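Local coordinates for protein type 3 secretion system chaperone YscE (Yersinia pestis, PDB 2P58) that serves as a cytoplasmic chaperone of the type III secretion system, working with YscG to keep the needle protein YscF from polymerising prematurely, at residues Q19-M22 / A23-K26. Numbering follows the deposited sequence.
Sequences QLEM and ALTK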
ATOM      1  N   GLN A  19      11.505 -14.464   9.113  1.00 20.44           N
ATOM      2  CA  GLN A  19      10.787 -13.661  10.102  1.00 20.26           C
ATOM      3  C   GLN A  19       9.299 -13.998  10.076  1.00 19.04           C
ATOM      4  O   GLN A  19       8.670 -14.169  11.121  1.00 20.35           O
ATOM      5  CB  GLN A  19      10.991 -12.143   9.850  1.00 21.12           C
ATOM      6  CG  GLN A  19      10.240 -11.247  10.817  1.00 22.62           C
ATOM      7  CD  GLN A  19      10.533  -9.763  10.609  1.00 23.70           C
ATOM      8  OE1 GLN A  19      11.263  -9.393   9.704  1.00 25.68           O
ATOM      9  NE2 GLN A  19       9.956  -8.914  11.455  1.00 23.42           N
ATOM     10  N   LEU A  20       8.726 -14.100   8.881  1.00 17.60           N
ATOM     11  CA  LEU A  20       7.301 -14.404   8.780  1.00 18.18           C
ATOM     12  C   LEU A  20       7.009 -15.828   9.245  1.00 18.77           C
ATOM     13  O   LEU A  20       6.026 -16.080   9.933  1.00 16.38           O
ATOM     14  CB  LEU A  20       6.831 -14.250   7.335  1.00 18.51           C
ATOM     15  CG  LEU A  20       7.013 -12.862   6.703  1.00 18.89           C
ATOM     16  CD1 LEU A  20       6.854 -13.005   5.196  1.00 19.25           C
ATOM     17  CD2 LEU A  20       5.984 -11.876   7.304  1.00 19.61           C
ATOM     18  N   GLU A  21       7.863 -16.766   8.857  1.00 18.88           N
ATOM     19  CA  GLU A  21       7.648 -18.162   9.236  1.00 18.32           C
ATOM     20  C   GLU A  21       7.772 -18.360  10.732  1.00 17.32           C
ATOM     21  O   GLU A  21       7.016 -19.134  11.311  1.00 16.53           O
ATOM     22  CB  GLU A  21       8.619 -19.078   8.485  1.00 20.80           C
ATOM     23  CG  GLU A  21       8.243 -19.219   7.020  1.00 26.10           C
ATOM     24  CD  GLU A  21       7.109 -20.212   6.792  1.00 32.48           C
ATOM     25  OE1 GLU A  21       6.400 -20.569   7.766  1.00 35.69           O
ATOM     26  OE2 GLU A  21       6.916 -20.635   5.627  1.00 35.01           O
HETATM   27  N   MSE A  22       8.713 -17.672  11.365  1.00 16.94           N
HETATM   28  CA  MSE A  22       8.857 -17.796  12.805  1.00 17.39           C
HETATM   29  C   MSE A  22       7.631 -17.187  13.491  1.00 17.90           C
HETATM   30  O   MSE A  22       7.122 -17.722  14.488  1.00 16.03           O
HETATM   31  CB  MSE A  22      10.140 -17.104  13.296  1.00 18.99           C
HETATM   32  CG  MSE A  22      11.391 -17.823  12.806  1.00 23.45           C
HETATM   33 SE   MSE A  22      13.002 -17.204  13.434  1.00 26.08          SE
HETATM   34  CE  MSE A  22      12.952 -15.542  12.977  1.00 29.66           C
ATOM     35  N   ALA A  23       7.161 -16.055  12.973  1.00 16.99           N
ATOM     36  CA  ALA A  23       6.001 -15.430  13.583  1.00 15.59           C
ATOM     37  C   ALA A  23       4.773 -16.344  13.450  1.00 15.47           C
ATOM     38  O   ALA A  23       3.961 -16.402  14.377  1.00 15.17           O
ATOM     39  CB  ALA A  23       5.723 -14.091  12.942  1.00 16.15           C
ATOM     40  N   LEU A  24       4.643 -17.030  12.314  1.00 13.51           N
ATOM     41  CA  LEU A  24       3.495 -17.911  12.103  1.00 15.49           C
ATOM     42  C   LEU A  24       3.568 -19.113  13.034  1.00 15.66           C
ATOM     43  O   LEU A  24       2.583 -19.499  13.645  1.00 14.55           O
ATOM     44  CB  LEU A  24       3.404 -18.371  10.645  1.00 14.60           C
ATOM     45  CG  LEU A  24       2.234 -19.292  10.269  1.00 16.43           C
ATOM     46  CD1 LEU A  24       0.874 -18.622  10.658  1.00 15.66           C
ATOM     47  CD2 LEU A  24       2.243 -19.559   8.743  1.00 18.52           C
ATOM     48  N   THR A  25       4.752 -19.699  13.166  1.00 15.75           N
ATOM     49  CA  THR A  25       4.874 -20.867  14.052  1.00 17.09           C
ATOM     50  C   THR A  25       4.580 -20.487  15.499  1.00 18.34           C
ATOM     51  O   THR A  25       3.885 -21.230  16.219  1.00 16.61           O
ATOM     52  CB  THR A  25       6.292 -21.482  13.902  1.00 18.10           C
ATOM     53  OG1 THR A  25       6.433 -21.893  12.539  1.00 19.88           O
ATOM     54  CG2 THR A  25       6.473 -22.698  14.828  1.00 19.37           C
ATOM     55  N   LYS A  26       5.066 -19.318  15.927  1.00 16.22           N
ATOM     56  CA  LYS A  26       4.830 -18.860  17.288  1.00 17.27           C
ATOM     57  C   LYS A  26       3.321 -18.615  17.525  1.00 17.92           C
ATOM     58  O   LYS A  26       2.769 -18.994  18.558  1.00 16.37           O
ATOM     59  CB  LYS A  26       5.623 -17.578  17.592  1.00 20.06           C
ATOM     60  CG  LYS A  26       5.296 -16.964  18.959  1.00 25.35           C
ATOM     61  CD  LYS A  26       6.053 -15.675  19.208  1.00 33.07           C
ATOM     62  CE  LYS A  26       5.487 -14.922  20.420  1.00 35.72           C
ATOM     63  NZ  LYS A  26       4.021 -14.623  20.227  1.00 41.09           N
TER
HETATM   64  O   HOH W   1       6.774 -21.939   9.809  1.00 30.55           O
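Glu21 and Thr25, one helical turn apart, are joined twice: through the backbone and through a water between their side chains. Thr25 N donates to Glu21 O over 3.0 Å, while water 1 gives a hydrogen to Glu21 OE1 at a short 2.5 Å and also hydrogen-bonds Thr25 OG1 at 2.8 Å. The threonine hydroxyl lies beside its own backbone N (chi1 -61°), which puts OG1 back along the helix, 3.1 Å from Glu21 O, and within reach of the water. A bend at chi2 (-80°) folds the glutamate chain, bringing OE1 to the same water. Both residue types suit the helix surface, where hydroxyl and carboxylate can share a water, while the longer glutamate side chain also touches Ile54 of helix 37-60.

The remaining three backbone bonds repeat the pattern: Ala23 N to Gln19 O, Leu24 N to Leu20 O at 2.9 Å, and Lys26 N to Met22 O. The carbonyls of 19-22 thus accept from the amides of 23-26, and all four donors and all four acceptors are used.

Leu20, buried and apolar, lies where two surfaces meet, touching both Ile54 and another protein of the assembly; Leu24, also buried, packs on Ile54 and Ser47. Small Ala23 and Gln19 pack against that other protein too, whose backbone takes a hydrogen bond from Gln19 NE2. Lys26, extended until its last bend, forms a salt bridge with Asp30. Regular i to i+4 bonding, with leucines buried against partners and Thr25 and Lys26 exposed, is typical of an amphipathic alpha-helix, here one arm of the YscE helical hairpin.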